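PDB 6WY9: acyl-CoA dehydrogenase domain protein Tcur3481 from Thermomonospora curvata, which binds the flavin cofactor FAD and probably works as an acyl-CoA dehydrogenase. Local coordinates for residues R45-A50 and V85-T90; L66-L71 and L220-T225. All coordinates share one frame; numbering follows the deposited sequence.

Contact 1 of 2, residues R45-A50 and V85-T90; sequences RELAGA and VPLWPT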
ATOM      1  N   ARG B  45     -39.350  -7.784 -12.022  1.00 50.06           N
ATOM      2  CA  ARG B  45     -40.737  -8.082 -11.669  1.00 56.48           C
ATOM      3  C   ARG B  45     -40.815  -8.981 -10.439  1.00 52.89           C
ATOM      4  O   ARG B  45     -41.721  -8.837  -9.601  1.00 52.63           O
ATOM      5  CB  ARG B  45     -41.453  -8.728 -12.851  1.00 64.94           C
ATOM      6  CG  ARG B  45     -41.826  -7.787 -13.995  1.00 73.56           C
ATOM      7  CD  ARG B  45     -42.686  -8.536 -15.050  1.00 82.88           C
ATOM      8  NE  ARG B  45     -42.053  -9.763 -15.559  1.00 86.31           N
ATOM      9  CZ  ARG B  45     -42.356 -11.001 -15.156  1.00 89.47           C
ATOM     10  NH1 ARG B  45     -43.288 -11.197 -14.230  1.00 93.03           N
ATOM     11  NH2 ARG B  45     -41.726 -12.053 -15.678  1.00 87.69           N
ATOM     12  N   GLU B  46     -39.888  -9.920 -10.323  1.00 50.74           N
ATOM     13  CA  GLU B  46     -39.847 -10.788  -9.144  1.00 54.93           C
ATOM     14  C   GLU B  46     -39.578  -9.976  -7.875  1.00 50.79           C
ATOM     15  O   GLU B  46     -40.240 -10.166  -6.847  1.00 51.28           O
ATOM     16  CB  GLU B  46     -38.762 -11.858  -9.337  1.00 58.63           C
ATOM     17  CG  GLU B  46     -38.968 -12.796 -10.557  1.00 66.11           C
ATOM     18  CD  GLU B  46     -39.864 -13.940 -10.211  1.00 74.68           C
ATOM     19  OE1 GLU B  46     -39.706 -14.419  -9.068  1.00 77.85           O
ATOM     20  OE2 GLU B  46     -40.734 -14.325 -11.037  1.00 77.77           O
ATOM     21  N   LEU B  47     -38.605  -9.060  -7.940  1.00 47.62           N
ATOM     22  CA  LEU B  47     -38.332  -8.155  -6.821  1.00 46.30           C
ATOM     23  C   LEU B  47     -39.552  -7.327  -6.441  1.00 48.43           C
ATOM     24  O   LEU B  47     -39.832  -7.137  -5.250  1.00 49.97           O
ATOM     25  CB  LEU B  47     -37.173  -7.220  -7.173  1.00 45.77           C
ATOM     26  CG  LEU B  47     -35.857  -7.998  -7.302  1.00 46.76           C
ATOM     27  CD1 LEU B  47     -34.774  -7.105  -7.908  1.00 47.07           C
ATOM     28  CD2 LEU B  47     -35.379  -8.626  -5.963  1.00 45.93           C
ATOM     29  N   ALA B  48     -40.231  -6.737  -7.432  1.00 48.16           N
ATOM     30  CA  ALA B  48     -41.453  -5.995  -7.134  1.00 48.92           C
ATOM     31  C   ALA B  48     -42.479  -6.884  -6.439  1.00 51.46           C
ATOM     32  O   ALA B  48     -43.134  -6.461  -5.471  1.00 50.53           O
ATOM     33  CB  ALA B  48     -42.056  -5.393  -8.412  1.00 50.42           C
ATOM     34  N   GLY B  49     -42.650  -8.108  -6.933  1.00 53.45           N
ATOM     35  CA  GLY B  49     -43.703  -8.963  -6.420  1.00 57.21           C
ATOM     36  C   GLY B  49     -43.441  -9.418  -5.005  1.00 58.80           C
ATOM     37  O   GLY B  49     -44.384  -9.663  -4.252  1.00 60.48           O
ATOM     38  N   ALA B  50     -42.159  -9.563  -4.632  1.00 45.68           N
ATOM     39  CA  ALA B  50     -41.774  -9.883  -3.266  1.00 49.96           C
ATOM     40  C   ALA B  50     -41.793  -8.662  -2.343  1.00 53.52           C
ATOM     41  O   ALA B  50     -41.529  -8.801  -1.139  1.00 55.12           O
ATOM     42  CB  ALA B  50     -40.371 -10.521  -3.274  1.00 47.58           C
ATOM     43  N   VAL B  85     -29.817  -5.556 -12.337  1.00 40.67           N
ATOM     44  CA  VAL B  85     -31.025  -4.711 -12.277  1.00 40.95           C
ATOM     45  C   VAL B  85     -30.641  -3.348 -11.713  1.00 40.02           C
ATOM     46  O   VAL B  85     -29.776  -3.238 -10.851  1.00 37.13           O
ATOM     47  CB  VAL B  85     -32.138  -5.330 -11.387  1.00 41.11           C
ATOM     48  CG1 VAL B  85     -32.986  -6.326 -12.139  1.00 43.93           C
ATOM     49  CG2 VAL B  85     -31.544  -5.985 -10.125  1.00 40.93           C
ATOM     50  N   PRO B  86     -31.330  -2.279 -12.177  1.00 40.58           N
ATOM     51  CA  PRO B  86     -30.909  -0.922 -11.745  1.00 39.90           C
ATOM     52  C   PRO B  86     -31.528  -0.512 -10.407  1.00 42.01           C
ATOM     53  O   PRO B  86     -32.318   0.440 -10.310  1.00 40.25           O
ATOM     54  CB  PRO B  86     -31.401  -0.055 -12.904  1.00 39.80           C
ATOM     55  CG  PRO B  86     -32.770  -0.692 -13.203  1.00 40.96           C
ATOM     56  CD  PRO B  86     -32.459  -2.218 -13.130  1.00 40.58           C
ATOM     57  N   LEU B  87     -31.190  -1.250  -9.346  1.00 41.37           N
ATOM     58  CA  LEU B  87     -31.809  -0.948  -8.057  1.00 42.36           C
ATOM     59  C   LEU B  87     -31.303   0.383  -7.497  1.00 42.11           C
ATOM     60  O   LEU B  87     -32.101   1.208  -7.032  1.00 42.31           O
ATOM     61  CB  LEU B  87     -31.548  -2.094  -7.069  1.00 41.61           C
ATOM     62  CG  LEU B  87     -32.343  -3.389  -7.302  1.00 40.55           C
ATOM     63  CD1 LEU B  87     -31.740  -4.537  -6.416  1.00 40.12           C
ATOM     64  CD2 LEU B  87     -33.830  -3.222  -7.008  1.00 42.10           C
ATOM     65  N   TRP B  88     -29.982   0.623  -7.536  1.00 38.56           N
ATOM     66  CA  TRP B  88     -29.614   1.868  -6.860  1.00 41.25           C
ATOM     67  C   TRP B  88     -30.069   3.092  -7.659  1.00 41.06           C
ATOM     68  O   TRP B  88     -30.600   4.033  -7.052  1.00 41.26           O
ATOM     69  CB  TRP B  88     -28.111   1.918  -6.482  1.00 41.18           C
ATOM     70  CG  TRP B  88     -27.112   2.246  -7.563  1.00 43.80           C
ATOM     71  CD1 TRP B  88     -26.337   1.357  -8.275  1.00 45.05           C
ATOM     72  CD2 TRP B  88     -26.748   3.559  -8.037  1.00 43.69           C
ATOM     73  NE1 TRP B  88     -25.543   2.043  -9.171  1.00 45.34           N
ATOM     74  CE2 TRP B  88     -25.792   3.385  -9.060  1.00 45.67           C
ATOM     75  CE3 TRP B  88     -27.182   4.856  -7.732  1.00 44.77           C
ATOM     76  CZ2 TRP B  88     -25.229   4.477  -9.757  1.00 46.72           C
ATOM     77  CZ3 TRP B  88     -26.631   5.928  -8.421  1.00 46.44           C
ATOM     78  CH2 TRP B  88     -25.664   5.731  -9.417  1.00 47.38           C
ATOM     79  N   PRO B  89     -29.989   3.126  -8.997  1.00 42.00           N
ATOM     80  CA  PRO B  89     -30.515   4.328  -9.684  1.00 44.63           C
ATOM     81  C   PRO B  89     -31.999   4.555  -9.417  1.00 46.14           C
ATOM     82  O   PRO B  89     -32.404   5.674  -9.083  1.00 47.30           O
ATOM     83  CB  PRO B  89     -30.213   4.058 -11.169  1.00 44.89           C
ATOM     84  CG  PRO B  89     -29.058   3.067 -11.150  1.00 42.49           C
ATOM     85  CD  PRO B  89     -29.397   2.166  -9.951  1.00 41.00           C
ATOM     86  N   THR B  90     -32.829   3.515  -9.526  1.00 45.56           N
ATOM     87  CA  THR B  90     -34.260   3.700  -9.318  1.00 43.92           C
ATOM     88  C   THR B  90     -34.576   4.051  -7.871  1.00 44.53           C
ATOM     89  O   THR B  90     -35.387   4.953  -7.614  1.00 44.39           O
ATOM     90  CB  THR B  90     -35.028   2.434  -9.729  1.00 43.85           C
ATOM     91  OG1 THR B  90     -35.005   2.322 -11.155  1.00 45.78           O
ATOM     92  CG2 THR B  90     -36.487   2.494  -9.282  1.00 41.17           C
TER

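Contact 2 of 2, residues L66-L71 and L220-T225; sequences LGLGAL and LDVART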
ATOM      1  N   LEU B  66     -39.021   1.336   5.500  1.00 56.99           N
ATOM      2  CA  LEU B  66     -37.813   0.955   6.228  1.00 59.04           C
ATOM      3  C   LEU B  66     -36.549   1.699   5.789  1.00 57.66           C
ATOM      4  O   LEU B  66     -35.469   1.433   6.338  1.00 59.26           O
ATOM      5  CB  LEU B  66     -37.596  -0.556   6.122  1.00 58.84           C
ATOM      6  CG  LEU B  66     -38.741  -1.334   6.778  1.00 62.25           C
ATOM      7  CD1 LEU B  66     -38.467  -2.820   6.741  1.00 61.89           C
ATOM      8  CD2 LEU B  66     -38.929  -0.882   8.211  1.00 65.73           C
ATOM      9  N   GLY B  67     -36.639   2.606   4.814  1.00 55.20           N
ATOM     10  CA  GLY B  67     -35.592   3.603   4.612  1.00 51.72           C
ATOM     11  C   GLY B  67     -34.249   3.078   4.097  1.00 48.58           C
ATOM     12  O   GLY B  67     -34.145   2.037   3.429  1.00 45.26           O
ATOM     13  N   LEU B  68     -33.207   3.862   4.390  1.00 48.32           N
ATOM     14  CA  LEU B  68     -31.914   3.641   3.756  1.00 48.48           C
ATOM     15  C   LEU B  68     -31.295   2.325   4.210  1.00 47.99           C
ATOM     16  O   LEU B  68     -30.664   1.640   3.400  1.00 48.19           O
ATOM     17  CB  LEU B  68     -30.998   4.835   4.038  1.00 50.64           C
ATOM     18  CG  LEU B  68     -29.596   4.834   3.401  1.00 51.41           C
ATOM     19  CD1 LEU B  68     -29.587   4.751   1.855  1.00 51.01           C
ATOM     20  CD2 LEU B  68     -28.782   6.032   3.914  1.00 54.32           C
ATOM     21  N   GLY B  69     -31.530   1.915   5.461  1.00 49.46           N
ATOM     22  CA  GLY B  69     -31.005   0.634   5.935  1.00 48.79           C
ATOM     23  C   GLY B  69     -31.493  -0.551   5.127  1.00 47.46           C
ATOM     24  O   GLY B  69     -30.707  -1.440   4.746  1.00 45.21           O
ATOM     25  N   ALA B  70     -32.809  -0.614   4.887  1.00 47.71           N
ATOM     26  CA  ALA B  70     -33.349  -1.694   4.066  1.00 46.23           C
ATOM     27  C   ALA B  70     -32.777  -1.625   2.652  1.00 46.20           C
ATOM     28  O   ALA B  70     -32.447  -2.659   2.049  1.00 45.34           O
ATOM     29  CB  ALA B  70     -34.886  -1.630   4.028  1.00 46.43           C
ATOM     30  N   LEU B  71     -32.668  -0.414   2.097  1.00 44.62           N
ATOM     31  CA  LEU B  71     -32.076  -0.286   0.777  1.00 44.36           C
ATOM     32  C   LEU B  71     -30.663  -0.870   0.769  1.00 43.74           C
ATOM     33  O   LEU B  71     -30.299  -1.654  -0.119  1.00 43.86           O
ATOM     34  CB  LEU B  71     -32.055   1.181   0.340  1.00 45.46           C
ATOM     35  CG  LEU B  71     -31.339   1.345  -1.011  1.00 45.35           C
ATOM     36  CD1 LEU B  71     -31.983   0.475  -2.115  1.00 42.83           C
ATOM     37  CD2 LEU B  71     -31.216   2.837  -1.420  1.00 47.39           C
ATOM     38  N   LEU B 220     -26.643  13.039  -3.142  1.00 44.79           N
ATOM     39  CA  LEU B 220     -25.258  12.601  -3.312  1.00 44.21           C
ATOM     40  C   LEU B 220     -24.788  11.757  -2.122  1.00 44.85           C
ATOM     41  O   LEU B 220     -24.109  10.739  -2.302  1.00 44.04           O
ATOM     42  CB  LEU B 220     -24.346  13.811  -3.526  1.00 43.59           C
ATOM     43  CG  LEU B 220     -24.557  14.586  -4.833  1.00 43.63           C
ATOM     44  CD1 LEU B 220     -23.802  15.901  -4.779  1.00 42.85           C
ATOM     45  CD2 LEU B 220     -24.123  13.777  -6.057  1.00 41.97           C
ATOM     46  N   ASP B 221     -25.132  12.162  -0.895  1.00 43.35           N
ATOM     47  CA  ASP B 221     -24.774  11.346   0.269  1.00 44.47           C
ATOM     48  C   ASP B 221     -25.436   9.963   0.239  1.00 41.28           C
ATOM     49  O   ASP B 221     -24.802   8.944   0.561  1.00 39.59           O
ATOM     50  CB  ASP B 221     -25.156  12.080   1.541  1.00 49.18           C
ATOM     51  CG  ASP B 221     -24.128  13.130   1.912  1.00 56.55           C
ATOM     52  OD1 ASP B 221     -23.018  13.109   1.324  1.00 58.52           O
ATOM     53  OD2 ASP B 221     -24.434  13.950   2.786  1.00 59.76           O
ATOM     54  N   VAL B 222     -26.719   9.916  -0.104  1.00 41.75           N
ATOM     55  CA  VAL B 222     -27.424   8.641  -0.191  1.00 41.35           C
ATOM     56  C   VAL B 222     -26.842   7.777  -1.299  1.00 40.75           C
ATOM     57  O   VAL B 222     -26.667   6.564  -1.126  1.00 39.81           O
ATOM     58  CB  VAL B 222     -28.924   8.881  -0.413  1.00 42.64           C
ATOM     59  CG1 VAL B 222     -29.622   7.544  -0.823  1.00 43.33           C
ATOM     60  CG2 VAL B 222     -29.543   9.510   0.817  1.00 44.74           C
ATOM     61  N   ALA B 223     -26.570   8.374  -2.466  1.00 39.46           N
ATOM     62  CA  ALA B 223     -26.004   7.598  -3.578  1.00 38.35           C
ATOM     63  C   ALA B 223     -24.630   7.035  -3.221  1.00 38.66           C
ATOM     64  O   ALA B 223     -24.296   5.899  -3.598  1.00 36.25           O
ATOM     65  CB  ALA B 223     -25.874   8.467  -4.829  1.00 38.21           C
ATOM     66  N   ARG B 224     -23.801   7.845  -2.552  1.00 36.63           N
ATOM     67  CA  ARG B 224     -22.495   7.359  -2.100  1.00 36.96           C
ATOM     68  C   ARG B 224     -22.660   6.167  -1.164  1.00 37.10           C
ATOM     69  O   ARG B 224     -21.914   5.168  -1.255  1.00 36.56           O
ATOM     70  CB  ARG B 224     -21.725   8.484  -1.396  1.00 37.40           C
ATOM     71  CG  ARG B 224     -21.192   9.592  -2.355  1.00 37.34           C
ATOM     72  CD  ARG B 224     -20.477  10.751  -1.627  1.00 40.07           C
ATOM     73  NE  ARG B 224     -19.902  11.748  -2.571  1.00 40.14           N
ATOM     74  CZ  ARG B 224     -20.151  13.059  -2.553  1.00 46.20           C
ATOM     75  NH1 ARG B 224     -20.988  13.578  -1.639  1.00 47.54           N
ATOM     76  NH2 ARG B 224     -19.561  13.868  -3.458  1.00 43.42           N
ATOM     77  N   THR B 225     -23.606   6.283  -0.224  1.00 37.17           N
ATOM     78  CA  THR B 225     -23.878   5.219   0.738  1.00 37.86           C
ATOM     79  C   THR B 225     -24.395   3.983   0.018  1.00 39.17           C
ATOM     80  O   THR B 225     -23.941   2.869   0.270  1.00 38.38           O
ATOM     81  CB  THR B 225     -24.878   5.736   1.784  1.00 40.06           C
ATOM     82  OG1 THR B 225     -24.331   6.897   2.426  1.00 40.92           O
ATOM     83  CG2 THR B 225     -25.187   4.692   2.839  1.00 40.57           C
TER

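Contact 1 of 2, residues R45-A50 and V85-T90
L47 meets V85 and L87 in the helical N-terminal domain of the acyl-CoA dehydrogenase fold, where the last turn of helix 41-49 packs against the start of helix 87-100 and the loop before it. R45 and E46 lie on the outer side of that turn; their carbonyls close it by accepting from G49 N (2.9 Å to R45 O) and A50 N, while the E46 side chain rests on H23 of helix 5-23. L47 is the one residue of 45-50 that touches the other segment. Its CG stands opposite the carbonyl carbon (chi1 -67°), which sends the CD1 methyl across the interface. L47 CD1 lies 4.1 Å from V85 CG2, the two side chains meeting tip to tip, and the same methyl is 4.1 Å from L87 CD2, where the side chains run at a slant to each other. One methyl thus faces two, with van der Waals contacts and no hydrogen bond between the segments. The apolar setting extends outward: L47 also touches I19 and L52, and W44 touches both V85 and L87. A48 leans on L53 and A50 on I19. Between V85 and L87, P86 is the centre of an inverse gamma turn and the N-cap residue of helix 87-100. The turn places V85 and L87 side by side facing L47: its weak bond joins L87 N to V85 O at 2.9 Å, and V85 CG2 packs 3.9 Å from L87 CG.

Contact 2 of 2, residues L66-L71 and L220-T225
L68 extends toward helix 215-248 with CG trans to its own amide nitrogen (chi1 -177°), and its two methyls divide between V222 and T225, one helical turn apart. L68 CD1 meets V222 CG1 at 3.9 Å, the two side chains sliding past one another in opposite directions. L68 CD2 meets T225 CG2 at 4.0 Å, with the side chains set at an angle. T225 offers its methyl because its hydroxyl is turned back along the helix (chi1 -58°): T225 OG1 donates to D221 O over 2.8 Å, at a C=O...donor angle of 149° and tilted out of the carbonyl plane. T225 N reaches D221 O as well, at 3.0 Å from the opposite face, so this carbonyl takes two bonds, and the hydroxyl bond helps fix the methyl toward L68. On the flank facing helix 295-319, D221 OD1 lies at the edge of the R224 guanidinium, 3.6 Å from R224 NH1, a long salt bridge. The contact is a buried, apolar helix-helix interface joining the N-terminal and C-terminal helical parts of the acyl-CoA dehydrogenase fold.

Overall arrangement
Contacts 1 and 2 have centres 15 Å apart and come within about 4 Å at their nearest atoms without touching. Helix 87-100 links them: its first turn supplies L87 to contact 1, and farther along V92 touches V222, while L91 and L95 touch L71. Contact 1 joins helices within the N-terminal domain, whereas contact 2 connects that domain to helix 215-248 across 148 intervening residues that include the whole eight-stranded mixed sheet. Both contacts are buried within one subunit and lie away from the FAD sites. R249, which binds FAD, comes directly after the end of helix 215-248, the helix that carries L220-T225.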